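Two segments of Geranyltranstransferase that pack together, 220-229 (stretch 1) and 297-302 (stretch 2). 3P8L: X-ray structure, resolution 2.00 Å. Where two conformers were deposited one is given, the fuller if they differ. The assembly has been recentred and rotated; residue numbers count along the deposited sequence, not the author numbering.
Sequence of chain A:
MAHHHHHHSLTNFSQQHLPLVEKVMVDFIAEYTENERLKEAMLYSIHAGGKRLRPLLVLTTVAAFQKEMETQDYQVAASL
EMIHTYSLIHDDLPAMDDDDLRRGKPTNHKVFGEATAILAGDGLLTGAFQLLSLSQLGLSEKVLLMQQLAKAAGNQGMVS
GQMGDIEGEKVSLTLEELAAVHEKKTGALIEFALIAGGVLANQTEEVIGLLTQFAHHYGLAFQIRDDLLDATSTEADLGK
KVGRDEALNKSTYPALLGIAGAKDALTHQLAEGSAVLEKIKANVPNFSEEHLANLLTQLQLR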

# COMPACT_ATOMS: atom_id res chain seq x y z
N LEU A 220 14.31 1.05 19.71
CA LEU A 220 13.88 0.91 21.09
C LEU A 220 14.41 2.08 21.91
O LEU A 220 13.68 2.68 22.69
N ALA A 221 15.68 2.43 21.71
CA ALA A 221 16.28 3.60 22.38
C ALA A 221 15.50 4.90 22.10
O ALA A 221 15.34 5.72 22.99
N PHE A 222 14.99 5.03 20.87
CA PHE A 222 14.19 6.18 20.42
C PHE A 222 12.92 6.30 21.24
O PHE A 222 12.58 7.38 21.73
N GLN A 223 12.23 5.17 21.43
CA GLN A 223 10.99 5.12 22.19
C GLN A 223 11.19 5.34 23.69
O GLN A 223 10.43 6.10 24.31
N ILE A 224 12.19 4.69 24.27
CA ILE A 224 12.51 4.86 25.69
C ILE A 224 12.86 6.32 26.00
O ILE A 224 12.41 6.86 27.01
N ARG A 225 13.64 6.95 25.12
CA ARG A 225 13.98 8.38 25.20
C ARG A 225 12.75 9.30 25.14
O ARG A 225 12.65 10.25 25.92
N ASP A 226 11.80 8.99 24.26
CA ASP A 226 10.58 9.77 24.13
C ASP A 226 9.63 9.61 25.33
O ASP A 226 9.01 10.57 25.77
N ASP A 227 9.55 8.38 25.84
CA ASP A 227 8.76 8.07 27.04
C ASP A 227 9.36 8.69 28.31
O ASP A 227 8.64 9.04 29.24
N LEU A 228 10.69 8.83 28.33
CA LEU A 228 11.40 9.48 29.42
C LEU A 228 11.21 11.00 29.43
O LEU A 228 11.36 11.64 30.48
N LEU A 229 10.89 11.56 28.27
CA LEU A 229 10.62 13.00 28.16
C LEU A 229 9.24 13.38 28.68
O LEU A 229 9.06 14.47 29.23
N THR A 297 24.44 8.73 19.61
CA THR A 297 24.82 9.83 20.51
C THR A 297 23.69 10.84 20.74
O THR A 297 23.48 11.28 21.88
N GLN A 298 22.94 11.18 19.68
CA GLN A 298 21.86 12.18 19.78
C GLN A 298 20.74 11.73 20.72
O GLN A 298 20.00 12.56 21.25
N LEU A 299 20.61 10.41 20.92
CA LEU A 299 19.56 9.87 21.80
C LEU A 299 19.92 9.83 23.31
O LEU A 299 19.07 9.50 24.13
N GLN A 300 21.16 10.18 23.66
CA GLN A 300 21.60 10.32 25.07
C GLN A 300 20.80 11.38 25.83
O GLN A 300 20.20 12.28 25.22
N LEU A 301 20.79 11.29 27.15
CA LEU A 301 20.20 12.34 27.99
C LEU A 301 21.28 13.17 28.66
O LEU A 301 22.26 12.63 29.19
N ARG A 302 21.10 14.50 28.63
CA ARG A 302 22.08 15.45 29.14
C ARG A 302 21.50 16.34 30.24
O ARG A 302 20.36 16.80 30.13
OXT ARG A 302 22.15 16.63 31.24

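What fills the apolar centre of the contact? Leu299, buried and with chi1 m and chi2 t, has a CA-to-CB bond that points sideways, but its end comes nearer the helix. Its CD1 lies 3.8 Å from CB of Ala221, whose CA-to-CB bond points toward the other stretch, and also 3.8 Å from the backbone N of Phe222. One methyl of the leucine thus touches both the alanine side chain and the helix backbone. Phe222, chi1 t, adds its CB at 4.4 Å from Leu299 CD1, while Leu299 CD2 lies at the edge of its ring.

How does the apolar packing continue along the helix? Two turns on from Ala221, Leu228 points toward the second stretch with chi1 m and chi2 t. Its CD1 meets CD1 of Leu301 at 3.9 Å. Leu301 has the same m, t rotamer, and its CD2 rests 3.8 Å from CD of Arg225, so the arginine's aliphatic part joins the apolar surface.

What forms the polar edge? Arg225, chi1 t, reaches past the leucines to carbonyls near the end of the chain. Its NH2 donates a hydrogen bond to Gln298 O at 2.9 Å, nearly straight at 165°; its NE makes a weak, more bent one to Leu299 O at 3.2 Å. Both oxygens lie near the guanidinium plane, where its N-H groups point.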

# COMPACT_ATOMS: atom_id res chain seq x y z
CB LEU A 220 14.34 -0.44 21.67
CG LEU A 220 13.60 -1.02 22.89
CD1 LEU A 220 12.11 -1.25 22.63
CD2 LEU A 220 14.25 -2.33 23.33
CB ALA A 221 17.76 3.75 22.00
CB PHE A 222 13.90 6.04 18.90
CG PHE A 222 12.88 7.01 18.34
CD1 PHE A 222 13.21 8.36 18.15
CD2 PHE A 222 11.62 6.56 17.94
CE1 PHE A 222 12.27 9.26 17.61
CE2 PHE A 222 10.67 7.45 17.40
CZ PHE A 222 11.00 8.80 17.23
CB GLN A 223 10.26 3.80 21.97
CG GLN A 223 8.76 3.90 22.20
CD GLN A 223 7.99 4.13 20.91
OE1 GLN A 223 7.46 5.22 20.68
NE2 GLN A 223 7.94 3.11 20.07
CB ILE A 224 13.64 3.90 26.17
CG1 ILE A 224 13.20 2.43 26.01
CG2 ILE A 224 14.00 4.16 27.63
CD1 ILE A 224 14.34 1.43 26.00
CB ARG A 225 14.98 8.73 24.09
CG ARG A 225 15.01 10.17 23.59
CD ARG A 225 16.01 11.01 24.36
NE ARG A 225 16.88 11.77 23.46
CZ ARG A 225 16.55 12.90 22.85
NH1 ARG A 225 15.35 13.45 23.02
NH2 ARG A 225 17.43 13.50 22.06
CB ASP A 226 9.87 9.47 22.81
CG ASP A 226 10.49 10.22 21.62
OD1 ASP A 226 9.86 10.23 20.54
OD2 ASP A 226 11.59 10.81 21.77
CB ASP A 227 8.62 6.55 27.22
CG ASP A 227 7.59 5.93 26.29
OD1 ASP A 227 7.01 6.65 25.44
OD2 ASP A 227 7.34 4.71 26.42
CB LEU A 228 12.89 9.14 29.37
CG LEU A 228 13.37 7.89 30.11
CD1 LEU A 228 14.71 7.44 29.56
CD2 LEU A 228 13.46 8.13 31.62
CB LEU A 229 10.81 13.49 26.72
CG LEU A 229 12.25 13.59 26.19
CD1 LEU A 229 12.23 14.05 24.74
CD2 LEU A 229 13.11 14.52 27.04
CB THR A 297 26.08 10.60 19.99
OG1 THR A 297 27.19 9.70 19.88
CG2 THR A 297 26.48 11.76 20.90
CB GLN A 298 21.27 12.54 18.40
CG GLN A 298 22.23 13.19 17.39
CD GLN A 298 23.40 13.93 18.02
OE1 GLN A 298 23.42 14.17 19.22
NE2 GLN A 298 24.38 14.27 17.20
CB LEU A 299 19.13 8.47 21.34
CG LEU A 299 18.50 8.25 19.96
CD1 LEU A 299 18.13 6.79 19.81
CD2 LEU A 299 17.28 9.14 19.70
CB GLN A 300 23.08 10.70 25.15
CG GLN A 300 24.07 9.56 24.95
CD GLN A 300 25.53 10.02 24.91
OE1 GLN A 300 25.84 11.17 25.24
NE2 GLN A 300 26.43 9.13 24.52
CB LEU A 301 19.23 11.74 29.02
CG LEU A 301 17.93 11.15 28.48
CD1 LEU A 301 17.18 10.40 29.56
CD2 LEU A 301 17.03 12.22 27.85
CB ARG A 302 22.63 16.31 28.00
CG ARG A 302 23.93 17.06 28.33
CD ARG A 302 24.80 17.23 27.09
NE ARG A 302 25.48 15.98 26.73
CZ ARG A 302 25.11 15.17 25.74
NH1 ARG A 302 25.81 14.06 25.50
NH2 ARG A 302 24.05 15.44 24.99